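Local coordinates for type I site-specific restriction-modification system, R (Restriction) subunit (Vibrio vulnificus, PDB 3H1T), which probably serves as the HsdR subunit of a type I restriction enzyme, binding DNA and hydrolysing ATP in the course of DNA translocation and cleavage, at residues V91-E96 with Y120-H125; I50-T55 with A76-K81; S21-E26 with P95-V100; K39-E44 with L140-T145. One frame throughout, in Å; residues are numbered along the deposited sequence.

Overall arrangement
All four contacts belong to the N-terminal part of the chain, built on a six-stranded mixed sheet, and show how chemistry follows position in a fold. Contacts 1 and 2 join neighbouring strands of that sheet, the first parallel and buried, the second antiparallel and partly buried at its border; D77 OD2 and A93 N link them at 2.7 Å. Contacts 3 and 4 tie the two ends of helix 26-40 to loops. At the helix start, contact 3 is a surface contact held by a glutamate, a weak hydrogen bond from an asparagine amide and a water; at its far end, contact 4 is buried and relies on side-chain donors reaching backbone carbonyls. Contacts 1 and 3 share P95 and E96.

Contact 1 of 4, residues V91-E96 with Y120-H125; sequences VEAKPE and YSTNGH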
loop_
_atom_site.group_PDB
_atom_site.type_symbol
_atom_site.label_atom_id
_atom_site.label_comp_id
_atom_site.label_asym_id
_atom_site.label_seq_id
_atom_site.Cartn_x
_atom_site.Cartn_y
_atom_site.Cartn_z
ATOM N N VAL A 91 -0.868 -2.707 -25.586
ATOM C CA VAL A 91 -0.254 -3.264 -26.781
ATOM C C VAL A 91 1.255 -3.469 -26.692
ATOM O O VAL A 91 1.987 -2.613 -26.203
ATOM C CB VAL A 91 -0.504 -2.338 -28.011
ATOM C CG1 VAL A 91 0.020 -2.999 -29.290
ATOM C CG2 VAL A 91 -1.983 -2.040 -28.133
ATOM N N GLU A 92 1.724 -4.604 -27.182
ATOM C CA GLU A 92 3.151 -4.881 -27.216
ATOM C C GLU A 92 3.514 -4.842 -28.700
ATOM O O GLU A 92 2.983 -5.617 -29.491
ATOM C CB GLU A 92 3.461 -6.264 -26.626
ATOM C CG GLU A 92 4.389 -6.289 -25.406
ATOM C CD GLU A 92 5.754 -5.642 -25.635
ATOM O OE1 GLU A 92 6.552 -6.161 -26.444
ATOM O OE2 GLU A 92 6.024 -4.606 -24.988
ATOM N N ALA A 93 4.398 -3.937 -29.089
ATOM C CA ALA A 93 4.772 -3.849 -30.490
ATOM C C ALA A 93 6.117 -4.518 -30.686
ATOM O O ALA A 93 6.898 -4.648 -29.746
ATOM C CB ALA A 93 4.833 -2.383 -30.935
ATOM N N LYS A 94 6.368 -4.976 -31.899
ATOM C CA LYS A 94 7.616 -5.624 -32.222
ATOM C C LYS A 94 7.949 -5.206 -33.643
ATOM O O LYS A 94 7.079 -4.738 -34.373
ATOM C CB LYS A 94 7.475 -7.146 -32.124
ATOM C CG LYS A 94 7.489 -7.671 -30.690
ATOM C CD LYS A 94 8.880 -7.537 -30.055
ATOM C CE LYS A 94 8.866 -7.685 -28.522
ATOM N NZ LYS A 94 8.435 -9.021 -28.020
ATOM N N PRO A 95 9.216 -5.341 -34.055
ATOM C CA PRO A 95 9.571 -4.955 -35.429
ATOM C C PRO A 95 8.793 -5.769 -36.479
ATOM O O PRO A 95 8.487 -6.937 -36.248
ATOM C CB PRO A 95 11.077 -5.217 -35.478
ATOM C CG PRO A 95 11.261 -6.310 -34.455
ATOM C CD PRO A 95 10.382 -5.864 -33.326
ATOM N N GLU A 96 8.473 -5.171 -37.628
ATOM C CA GLU A 96 7.710 -5.885 -38.662
ATOM C C GLU A 96 8.234 -7.257 -39.071
ATOM O O GLU A 96 7.453 -8.145 -39.400
ATOM C CB GLU A 96 7.528 -5.025 -39.919
ATOM C CG GLU A 96 8.738 -4.232 -40.357
ATOM C CD GLU A 96 8.861 -4.155 -41.872
ATOM O OE1 GLU A 96 7.816 -4.063 -42.562
ATOM O OE2 GLU A 96 10.006 -4.183 -42.373
ATOM N N TYR A 120 -2.884 -6.920 -26.662
ATOM C CA TYR A 120 -2.524 -7.058 -28.067
ATOM C C TYR A 120 -1.039 -7.164 -28.328
ATOM O O TYR A 120 -0.227 -6.525 -27.687
ATOM C CB TYR A 120 -3.061 -5.867 -28.855
ATOM C CG TYR A 120 -4.542 -5.712 -28.707
ATOM C CD1 TYR A 120 -5.416 -6.429 -29.526
ATOM C CD2 TYR A 120 -5.074 -4.932 -27.684
ATOM C CE1 TYR A 120 -6.790 -6.376 -29.324
ATOM C CE2 TYR A 120 -6.445 -4.871 -27.462
ATOM C CZ TYR A 120 -7.298 -5.600 -28.279
ATOM O OH TYR A 120 -8.639 -5.571 -28.019
ATOM N N SER A 121 -0.687 -7.992 -29.288
ATOM C CA SER A 121 0.681 -8.131 -29.693
ATOM C C SER A 121 0.613 -7.825 -31.181
ATOM O O SER A 121 -0.269 -8.327 -31.877
ATOM C CB SER A 121 1.168 -9.551 -29.425
ATOM O OG SER A 121 2.503 -9.667 -29.832
ATOM N N THR A 122 1.522 -6.996 -31.678
ATOM C CA THR A 122 1.497 -6.649 -33.080
ATOM C C THR A 122 2.882 -6.411 -33.623
ATOM O O THR A 122 3.786 -6.028 -32.883
ATOM C CB THR A 122 0.678 -5.379 -33.315
ATOM O OG1 THR A 122 0.764 -5.000 -34.695
ATOM C CG2 THR A 122 1.211 -4.249 -32.442
ATOM N N ASN A 123 3.040 -6.646 -34.924
ATOM C CA ASN A 123 4.305 -6.429 -35.604
ATOM C C ASN A 123 4.060 -5.474 -36.757
ATOM O O ASN A 123 4.825 -5.442 -37.721
ATOM C CB ASN A 123 4.890 -7.759 -36.112
ATOM C CG ASN A 123 3.958 -8.502 -37.075
ATOM O OD1 ASN A 123 2.816 -8.110 -37.303
ATOM N ND2 ASN A 123 4.459 -9.595 -37.636
ATOM N N GLY A 124 2.997 -4.684 -36.646
ATOM C CA GLY A 124 2.674 -3.752 -37.707
ATOM C C GLY A 124 1.636 -4.298 -38.673
ATOM O O GLY A 124 0.512 -3.785 -38.746
ATOM N N HIS A 125 1.976 -5.351 -39.413
ATOM C CA HIS A 125 1.001 -5.896 -40.344
ATOM C C HIS A 125 0.038 -6.864 -39.698
ATOM O O HIS A 125 -1.092 -6.983 -40.143
ATOM C CB HIS A 125 1.665 -6.534 -41.576
ATOM C CG HIS A 125 2.773 -7.488 -41.265
ATOM N ND1 HIS A 125 4.039 -7.067 -40.919
ATOM C CD2 HIS A 125 2.830 -8.841 -41.342
ATOM C CE1 HIS A 125 4.832 -8.120 -40.803
ATOM N NE2 HIS A 125 4.124 -9.208 -41.056
#
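V91 and T122 meet at a slant on one face of the sheet, V91 CG1 lying 3.6 Å from T122 CG2. With CG1 anti to the backbone N (chi1 -174°), the other branch of V91 is left beside Y120, its CG2 4.0 Å from Y120 CB. The Y120 ring leads away from this pair, and its OH is hydrogen-bonded to E129. T122 OG1 turns from the methyl contact to accept the N-H of G124, closing an ST turn, and is also bonded to E126 O. Behind these side chains, the parallel strands of a beta-alpha-beta crossover, 86-93 and 118-122 with helix 104-114 between them, are laced by E92 N to Y120 O (2.8 Å), T122 N to E92 O (3.0 Å) and a weak bond from K94 N to T122 O. E92 emerges on the opposite face and bends toward helix 104-114, its OE1 in a long salt bridge with K94 NZ (3.8 Å). With D77, the E92-A93-K94 sequence is consistent with the PD-(D/E)XK nuclease motif. Beyond the strands, H125 presents its ring edge to E96, CE1 approaching E96 O at 3.0 Å, while N123 OD1, hydrogen-bonded to E126 N, sits 3.9 Å above the centre of the same ring.

Contact 2 of 4, residues I50-T55 with A76-K81; sequences ITEQYT and ADYLLK
A G1 beta bulge, in which Q53 and Y54 both face A76, interrupts the antiparallel pairing of strands 49-55 and 75-81. Q53 takes up a positive phi of 51°, and the chain turns a corner there. Its N reaches D77 O at 2.7 Å from well above the carbonyl plane, whereas Y54 N meets A76 O at 2.8 Å within the plane. A76 N returns a bond to Y54 O, and T51 and L79 form a reciprocal pair farther along. On the face carrying Y54 and L79, L79 CG lies over one face of the Y54 ring, 4.1 Å from its centroid and 20° off the normal, a CH-pi contact; T51 CG2 packs 3.7 Å from L79 CB. The opposite face is organised round Y78. I50 CG2 touches the ring in plane at its edge, 3.6 Å from Y78 CD2, while the extended E52 chain runs beside the ring and points the same way, with its CG 3.2 Å from Y78 CE2 and its carboxylate turned 24° from the ring plane. Strand 75-81 continues the sheet into strand 86-93, while Y78 packs against helix 26-40 and bonds through OH to T35 OG1; I50 and L80 lie against W43, just beyond that helix.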
loop_
_atom_site.group_PDB
_atom_site.type_symbol
_atom_site.label_atom_id
_atom_site.label_comp_id
_atom_site.label_asym_id
_atom_site.label_seq_id
_atom_site.Cartn_x
_atom_site.Cartn_y
_atom_site.Cartn_z
ATOM N N ILE A 50 -4.394 7.554 -26.581
ATOM C CA ILE A 50 -3.312 6.595 -26.775
ATOM C C ILE A 50 -2.130 7.197 -26.058
ATOM O O ILE A 50 -1.818 8.373 -26.247
ATOM C CB ILE A 50 -2.837 6.469 -28.251
ATOM C CG1 ILE A 50 -3.904 5.806 -29.116
ATOM C CG2 ILE A 50 -1.585 5.628 -28.326
ATOM C CD1 ILE A 50 -4.720 6.793 -29.892
ATOM N N THR A 51 -1.474 6.420 -25.214
ATOM C CA THR A 51 -0.291 6.920 -24.553
ATOM C C THR A 51 0.824 5.917 -24.812
ATOM O O THR A 51 0.860 4.801 -24.276
ATOM C CB THR A 51 -0.513 7.159 -23.050
ATOM O OG1 THR A 51 0.650 6.740 -22.323
ATOM C CG2 THR A 51 -1.752 6.449 -22.567
ATOM N N GLU A 52 1.716 6.314 -25.707
ATOM C CA GLU A 52 2.855 5.496 -26.080
ATOM C C GLU A 52 3.881 5.534 -24.968
ATOM O O GLU A 52 4.054 6.549 -24.295
ATOM C CB GLU A 52 3.511 6.027 -27.353
ATOM C CG GLU A 52 2.697 5.921 -28.616
ATOM C CD GLU A 52 3.520 6.245 -29.851
ATOM O OE1 GLU A 52 4.583 5.605 -30.049
ATOM O OE2 GLU A 52 3.099 7.141 -30.621
ATOM N N GLN A 53 4.589 4.428 -24.810
ATOM C CA GLN A 53 5.605 4.341 -23.790
ATOM C C GLN A 53 5.013 4.780 -22.456
ATOM O O GLN A 53 5.442 5.772 -21.877
ATOM C CB GLN A 53 6.794 5.236 -24.162
ATOM C CG GLN A 53 7.554 4.801 -25.409
ATOM C CD GLN A 53 8.085 3.376 -25.323
ATOM O OE1 GLN A 53 8.679 2.986 -24.323
ATOM N NE2 GLN A 53 7.882 2.598 -26.382
ATOM N N TYR A 54 4.014 4.044 -21.983
ATOM C CA TYR A 54 3.373 4.338 -20.706
ATOM C C TYR A 54 4.296 3.839 -19.588
ATOM O O TYR A 54 4.497 2.631 -19.429
ATOM C CB TYR A 54 2.024 3.618 -20.631
ATOM C CG TYR A 54 1.339 3.678 -19.287
ATOM C CD1 TYR A 54 0.961 4.896 -18.729
ATOM C CD2 TYR A 54 1.028 2.505 -18.590
ATOM C CE1 TYR A 54 0.285 4.948 -17.509
ATOM C CE2 TYR A 54 0.359 2.545 -17.378
ATOM C CZ TYR A 54 -0.010 3.767 -16.836
ATOM O OH TYR A 54 -0.652 3.812 -15.618
ATOM N N THR A 55 4.889 4.770 -18.851
ATOM C CA THR A 55 5.771 4.417 -17.749
ATOM C C THR A 55 4.897 4.540 -16.517
ATOM O O THR A 55 4.313 5.594 -16.269
ATOM C CB THR A 55 6.964 5.383 -17.662
ATOM O OG1 THR A 55 7.636 5.420 -18.924
ATOM C CG2 THR A 55 7.955 4.915 -16.614
ATOM N N ALA A 76 4.903 0.193 -20.923
ATOM C CA ALA A 76 4.170 -0.551 -21.934
ATOM C C ALA A 76 4.235 0.254 -23.237
ATOM O O ALA A 76 4.131 1.477 -23.207
ATOM C CB ALA A 76 2.715 -0.745 -21.501
ATOM N N ASP A 77 4.422 -0.418 -24.369
ATOM C CA ASP A 77 4.504 0.288 -25.644
ATOM C C ASP A 77 3.322 1.232 -25.841
ATOM O O ASP A 77 3.514 2.403 -26.157
ATOM C CB ASP A 77 4.595 -0.694 -26.808
ATOM C CG ASP A 77 5.876 -1.486 -26.789
ATOM O OD1 ASP A 77 6.895 -0.932 -26.333
ATOM O OD2 ASP A 77 5.876 -2.647 -27.238
ATOM N N TYR A 78 2.106 0.729 -25.654
ATOM C CA TYR A 78 0.918 1.549 -25.787
ATOM C C TYR A 78 -0.103 1.182 -24.738
ATOM O O TYR A 78 -0.245 0.025 -24.366
ATOM C CB TYR A 78 0.236 1.387 -27.143
ATOM C CG TYR A 78 1.035 1.783 -28.361
ATOM C CD1 TYR A 78 1.887 0.872 -28.987
ATOM C CD2 TYR A 78 0.853 3.027 -28.950
ATOM C CE1 TYR A 78 2.526 1.184 -30.173
ATOM C CE2 TYR A 78 1.488 3.348 -30.144
ATOM C CZ TYR A 78 2.322 2.410 -30.752
ATOM O OH TYR A 78 2.929 2.653 -31.963
ATOM N N LEU A 79 -0.822 2.193 -24.273
ATOM C CA LEU A 79 -1.866 2.014 -23.299
ATOM C C LEU A 79 -3.049 2.638 -24.018
ATOM O O LEU A 79 -2.958 3.761 -24.508
ATOM C CB LEU A 79 -1.525 2.771 -22.016
ATOM C CG LEU A 79 -2.193 2.475 -20.660
ATOM C CD1 LEU A 79 -3.005 3.674 -20.235
ATOM C CD2 LEU A 79 -3.049 1.225 -20.723
ATOM N N LEU A 80 -4.155 1.912 -24.111
ATOM C CA LEU A 80 -5.325 2.437 -24.794
ATOM C C LEU A 80 -6.336 2.828 -23.742
ATOM O O LEU A 80 -6.829 1.981 -23.017
ATOM C CB LEU A 80 -5.897 1.380 -25.732
ATOM C CG LEU A 80 -4.877 0.822 -26.726
ATOM C CD1 LEU A 80 -5.572 -0.171 -27.623
ATOM C CD2 LEU A 80 -4.266 1.921 -27.567
ATOM N N LYS A 81 -6.633 4.119 -23.647
ATOM C CA LYS A 81 -7.584 4.591 -22.654
ATOM C C LYS A 81 -8.932 4.870 -23.285
ATOM O O LYS A 81 -9.023 5.585 -24.283
ATOM C CB LYS A 81 -7.044 5.854 -21.950
ATOM C CG LYS A 81 -5.683 5.642 -21.287
ATOM C CD LYS A 81 -5.405 6.610 -20.146
ATOM C CE LYS A 81 -5.093 8.010 -20.614
ATOM N NZ LYS A 81 -4.331 8.733 -19.559
#

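Contact 3 of 4, residues S21-E26 with P95-V100; sequences SMALNE and PENSPV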
loop_
_atom_site.group_PDB
_atom_site.type_symbol
_atom_site.label_atom_id
_atom_site.label_comp_id
_atom_site.label_asym_id
_atom_site.label_seq_id
_atom_site.Cartn_x
_atom_site.Cartn_y
_atom_site.Cartn_z
ATOM N N SER A 21 17.737 -5.052 -43.657
ATOM C CA SER A 21 18.223 -3.689 -44.085
ATOM C C SER A 21 17.111 -2.865 -44.698
ATOM O O SER A 21 17.233 -1.647 -44.851
ATOM C CB SER A 21 19.371 -3.808 -45.058
HETATM N N MSE A 22 16.046 -3.544 -45.105
HETATM C CA MSE A 22 14.883 -2.872 -45.670
HETATM C C MSE A 22 13.908 -2.932 -44.489
HETATM O O MSE A 22 12.958 -2.150 -44.374
HETATM C CB MSE A 22 14.329 -3.663 -46.877
HETATM C CG MSE A 22 14.772 -3.190 -48.267
HETATM SE SE MSE A 22 14.551 -1.269 -48.644
HETATM C CE MSE A 22 16.339 -0.776 -48.089
ATOM N N ALA A 23 14.203 -3.885 -43.608
ATOM C CA ALA A 23 13.433 -4.164 -42.410
ATOM C C ALA A 23 13.294 -2.938 -41.521
ATOM O O ALA A 23 14.252 -2.171 -41.340
ATOM C CB ALA A 23 14.089 -5.293 -41.644
ATOM N N LEU A 24 12.086 -2.747 -40.993
ATOM C CA LEU A 24 11.799 -1.615 -40.131
ATOM C C LEU A 24 12.007 -1.863 -38.650
ATOM O O LEU A 24 11.701 -2.940 -38.112
ATOM C CB LEU A 24 10.363 -1.127 -40.341
ATOM C CG LEU A 24 9.903 -0.531 -41.680
ATOM C CD1 LEU A 24 8.448 -0.140 -41.514
ATOM C CD2 LEU A 24 10.744 0.684 -42.085
ATOM N N ASN A 25 12.543 -0.818 -38.022
ATOM C CA ASN A 25 12.840 -0.696 -36.593
ATOM C C ASN A 25 11.561 -1.005 -35.831
ATOM O O ASN A 25 10.477 -1.007 -36.420
ATOM C CB ASN A 25 13.231 0.769 -36.308
ATOM C CG ASN A 25 14.564 0.903 -35.656
ATOM O OD1 ASN A 25 15.516 0.243 -36.064
ATOM N ND2 ASN A 25 14.661 1.768 -34.643
ATOM N N GLU A 26 11.660 -1.264 -34.531
ATOM C CA GLU A 26 10.438 -1.495 -33.777
ATOM C C GLU A 26 9.769 -0.133 -33.805
ATOM O O GLU A 26 8.568 -0.003 -33.990
ATOM C CB GLU A 26 10.723 -1.877 -32.319
ATOM C CG GLU A 26 9.464 -1.769 -31.440
ATOM C CD GLU A 26 9.557 -2.559 -30.157
ATOM O OE1 GLU A 26 10.238 -3.607 -30.179
ATOM O OE2 GLU A 26 8.934 -2.156 -29.143
ATOM N N PRO A 95 9.216 -5.341 -34.055
ATOM C CA PRO A 95 9.571 -4.955 -35.429
ATOM C C PRO A 95 8.793 -5.769 -36.479
ATOM O O PRO A 95 8.487 -6.937 -36.248
ATOM C CB PRO A 95 11.077 -5.217 -35.478
ATOM C CG PRO A 95 11.261 -6.310 -34.455
ATOM C CD PRO A 95 10.382 -5.864 -33.326
ATOM N N GLU A 96 8.473 -5.171 -37.628
ATOM C CA GLU A 96 7.710 -5.885 -38.662
ATOM C C GLU A 96 8.234 -7.257 -39.071
ATOM O O GLU A 96 7.453 -8.145 -39.400
ATOM C CB GLU A 96 7.528 -5.025 -39.919
ATOM C CG GLU A 96 8.738 -4.232 -40.357
ATOM C CD GLU A 96 8.861 -4.155 -41.872
ATOM O OE1 GLU A 96 7.816 -4.063 -42.562
ATOM O OE2 GLU A 96 10.006 -4.183 -42.373
ATOM N N ASN A 97 9.544 -7.446 -39.022
ATOM C CA ASN A 97 10.152 -8.725 -39.401
ATOM C C ASN A 97 9.968 -9.878 -38.415
ATOM O O ASN A 97 10.247 -11.030 -38.749
ATOM C CB ASN A 97 11.646 -8.526 -39.658
ATOM C CG ASN A 97 12.220 -7.361 -38.864
ATOM O OD1 ASN A 97 13.143 -7.531 -38.060
ATOM N ND2 ASN A 97 11.682 -6.166 -39.093
ATOM N N SER A 98 9.511 -9.586 -37.203
ATOM C CA SER A 98 9.319 -10.637 -36.208
ATOM C C SER A 98 7.872 -11.131 -36.083
ATOM O O SER A 98 6.921 -10.387 -36.299
ATOM C CB SER A 98 9.825 -10.161 -34.839
ATOM O OG SER A 98 9.273 -8.909 -34.478
ATOM N N PRO A 99 7.699 -12.409 -35.728
ATOM C CA PRO A 99 6.391 -13.061 -35.554
ATOM C C PRO A 99 5.511 -12.396 -34.480
ATOM O O PRO A 99 6.027 -11.982 -33.438
ATOM C CB PRO A 99 6.784 -14.500 -35.190
ATOM C CG PRO A 99 8.165 -14.333 -34.553
ATOM C CD PRO A 99 8.806 -13.349 -35.476
ATOM N N VAL A 100 4.203 -12.290 -34.715
ATOM C CA VAL A 100 3.315 -11.657 -33.734
ATOM C C VAL A 100 3.192 -12.366 -32.395
ATOM O O VAL A 100 3.265 -11.728 -31.355
ATOM C CB VAL A 100 1.869 -11.489 -34.261
ATOM C CG1 VAL A 100 1.686 -10.095 -34.816
ATOM C CG2 VAL A 100 1.567 -12.543 -35.298
HETATM O O HOH W 1 10.827 -3.649 -44.806
#
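E26 and P95 bring the two irregular segments together, their CA atoms 3.9 Å apart, and the backbones then diverge to 6.4 Å between the CA atoms of A23 and N97. P95 to S98 form a type I beta turn, in which P95 O accepts from both the N and the OG of S98. This turn presents E96 and N97 to the opposing chain. E96 CG stands between its own backbone N and carbonyl carbon (chi1 42°), and the chain beyond bends at chi2. The carboxylate then receives L24 N at OE2 (2.9 Å), on the anti side and 34° out of its plane. A water 2.6 Å from E96 OE2 gives this carboxylate oxygen a second donor and also bonds weakly to M22 O. E96 CG rests 3.5 Å from L24 CB, so the glutamate adds an apolar contact to its polar grip. Next to it, N97 ND2 makes a weak bond to L24 O (3.4 Å) and touches A23 CB, while P95 CB lies 3.5 Å from L24 O. The 21-26 segment leads into helix 26-40, whose T29 and Y33 pack against L24 and E96; beyond the turn, S98 O and V100 O bond to N123 and S121, around the end of strand 118-122.

Contact 4 of 4, residues K39-E44 with L140-T145; sequences KESGWE and LSRFPT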
loop_
_atom_site.group_PDB
_atom_site.type_symbol
_atom_site.label_atom_id
_atom_site.label_comp_id
_atom_site.label_asym_id
_atom_site.label_seq_id
_atom_site.Cartn_x
_atom_site.Cartn_y
_atom_site.Cartn_z
ATOM N N LYS A 39 -5.047 4.846 -34.653
ATOM C CA LYS A 39 -5.823 6.050 -34.934
ATOM C C LYS A 39 -6.988 5.722 -35.869
ATOM O O LYS A 39 -8.104 6.207 -35.695
ATOM C CB LYS A 39 -4.918 7.116 -35.550
ATOM C CG LYS A 39 -4.077 7.859 -34.530
ATOM C CD LYS A 39 -3.027 8.739 -35.190
ATOM C CE LYS A 39 -2.131 9.399 -34.150
ATOM N NZ LYS A 39 -1.003 10.104 -34.805
ATOM N N GLU A 40 -6.725 4.899 -36.868
ATOM C CA GLU A 40 -7.768 4.494 -37.792
ATOM C C GLU A 40 -8.928 3.841 -37.017
ATOM O O GLU A 40 -10.079 3.893 -37.454
ATOM C CB GLU A 40 -7.193 3.505 -38.807
ATOM C CG GLU A 40 -6.369 4.143 -39.909
ATOM C CD GLU A 40 -5.526 3.132 -40.658
ATOM O OE1 GLU A 40 -5.980 1.979 -40.788
ATOM O OE2 GLU A 40 -4.415 3.492 -41.114
ATOM N N SER A 41 -8.630 3.235 -35.868
ATOM C CA SER A 41 -9.669 2.580 -35.079
ATOM C C SER A 41 -10.304 3.487 -34.030
ATOM O O SER A 41 -11.066 3.025 -33.183
ATOM C CB SER A 41 -9.134 1.299 -34.421
ATOM O OG SER A 41 -8.779 0.337 -35.406
ATOM N N GLY A 42 -9.982 4.778 -34.089
ATOM C CA GLY A 42 -10.581 5.744 -33.183
ATOM C C GLY A 42 -10.065 5.929 -31.780
ATOM O O GLY A 42 -10.792 6.499 -30.961
ATOM N N TRP A 43 -8.835 5.499 -31.501
ATOM C CA TRP A 43 -8.280 5.617 -30.156
ATOM C C TRP A 43 -7.734 6.988 -29.814
ATOM O O TRP A 43 -7.276 7.217 -28.686
ATOM C CB TRP A 43 -7.200 4.551 -29.925
ATOM C CG TRP A 43 -7.785 3.195 -29.826
ATOM C CD1 TRP A 43 -7.951 2.296 -30.837
ATOM C CD2 TRP A 43 -8.423 2.636 -28.683
ATOM N NE1 TRP A 43 -8.657 1.203 -30.392
ATOM C CE2 TRP A 43 -8.951 1.384 -29.067
ATOM C CE3 TRP A 43 -8.581 3.059 -27.357
ATOM C CZ2 TRP A 43 -9.663 0.569 -28.186
ATOM C CZ3 TRP A 43 -9.287 2.249 -26.483
ATOM C CH2 TRP A 43 -9.806 1.010 -26.898
ATOM N N GLU A 44 -7.828 7.912 -30.766
ATOM C CA GLU A 44 -7.337 9.274 -30.562
ATOM C C GLU A 44 -8.467 10.305 -30.611
ATOM O O GLU A 44 -8.221 11.508 -30.548
ATOM C CB GLU A 44 -6.300 9.599 -31.626
ATOM C CG GLU A 44 -5.404 10.786 -31.327
ATOM C CD GLU A 44 -4.823 11.351 -32.607
ATOM O OE1 GLU A 44 -5.330 10.984 -33.688
ATOM O OE2 GLU A 44 -3.883 12.166 -32.544
ATOM N N LEU A 140 -6.525 -10.430 -35.645
ATOM C CA LEU A 140 -7.597 -9.542 -36.077
ATOM C C LEU A 140 -7.160 -8.832 -37.335
ATOM O O LEU A 140 -5.963 -8.714 -37.612
ATOM C CB LEU A 140 -7.916 -8.487 -35.015
ATOM C CG LEU A 140 -8.180 -8.968 -33.585
ATOM C CD1 LEU A 140 -8.399 -7.760 -32.686
ATOM C CD2 LEU A 140 -9.386 -9.915 -33.549
ATOM N N SER A 141 -8.137 -8.355 -38.102
ATOM C CA SER A 141 -7.847 -7.632 -39.335
ATOM C C SER A 141 -7.582 -6.172 -39.001
ATOM O O SER A 141 -7.182 -5.387 -39.858
ATOM C CB SER A 141 -9.033 -7.726 -40.293
ATOM O OG SER A 141 -10.177 -7.111 -39.720
ATOM N N ARG A 142 -7.804 -5.829 -37.740
ATOM C CA ARG A 142 -7.603 -4.470 -37.268
ATOM C C ARG A 142 -7.883 -4.374 -35.766
ATOM O O ARG A 142 -8.439 -5.289 -35.168
ATOM C CB ARG A 142 -8.525 -3.515 -38.043
ATOM C CG ARG A 142 -9.993 -3.939 -38.059
ATOM C CD ARG A 142 -10.917 -2.737 -38.092
ATOM N NE ARG A 142 -11.553 -2.491 -36.801
ATOM C CZ ARG A 142 -12.808 -2.815 -36.508
ATOM N NH1 ARG A 142 -13.568 -3.396 -37.419
ATOM N NH2 ARG A 142 -13.302 -2.565 -35.302
ATOM N N PHE A 143 -7.474 -3.263 -35.163
ATOM C CA PHE A 143 -7.704 -3.026 -33.743
ATOM C C PHE A 143 -9.161 -2.728 -33.440
ATOM O O PHE A 143 -9.836 -2.067 -34.208
ATOM C CB PHE A 143 -6.872 -1.838 -33.261
ATOM C CG PHE A 143 -5.418 -2.129 -33.105
ATOM C CD1 PHE A 143 -4.965 -2.910 -32.039
ATOM C CD2 PHE A 143 -4.499 -1.646 -34.035
ATOM C CE1 PHE A 143 -3.620 -3.222 -31.905
ATOM C CE2 PHE A 143 -3.146 -1.951 -33.912
ATOM C CZ PHE A 143 -2.704 -2.750 -32.843
ATOM N N PRO A 144 -9.670 -3.224 -32.303
ATOM C CA PRO A 144 -11.058 -2.949 -31.943
ATOM C C PRO A 144 -11.151 -1.443 -31.660
ATOM O O PRO A 144 -10.136 -0.777 -31.395
ATOM C CB PRO A 144 -11.244 -3.769 -30.664
ATOM C CG PRO A 144 -10.364 -4.956 -30.915
ATOM C CD PRO A 144 -9.110 -4.236 -31.387
ATOM N N THR A 145 -12.364 -0.905 -31.685
ATOM C CA THR A 145 -12.543 0.505 -31.418
ATOM C C THR A 145 -12.817 0.679 -29.930
ATOM O O THR A 145 -13.207 -0.270 -29.245
ATOM C CB THR A 145 -13.721 1.073 -32.223
ATOM O OG1 THR A 145 -14.939 0.447 -31.797
ATOM C CG2 THR A 145 -13.540 0.803 -33.698
HETATM O O HOH W 2 -6.572 -0.866 -36.887
#
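Side-chain donors from S41 and W43 bind consecutive backbone carbonyls, those of F143 and P144. S41 OG, anti to its carbonyl carbon (chi1 -65°), donates to F143 O at 2.9 Å from above the carbonyl plane. R142 NE reaches the same F143 O at 3.1 Å from the opposite face, so two donors grip this oxygen; the guanidinium also forms a salt bridge with E148 through NH2. W43 NE1 donates to P144 O at 2.7 Å, with the oxygen at the edge of the indole and close to the ring plane. A water adds an indirect link, donating to S41 OG and accepting from F143 N. These bonds join the exit of helix 26-40, where S41 first departs from helical geometry, to the loop that leads from edge strand 137-140 into helix 146-157, with T145 at the N-cap. The remaining contacts are van der Waals and CA-H...O. F143 CB lies 3.6 Å from S41 OG, its ring leading away from S41. T145 brings CG2 to 3.4 Å from S41 O, and its CA makes a CA-H...O contact with that oxygen. W43 CZ2 comes to 3.6 Å from T145 C, and the indole packs on P146 and L149 of helix 146-157.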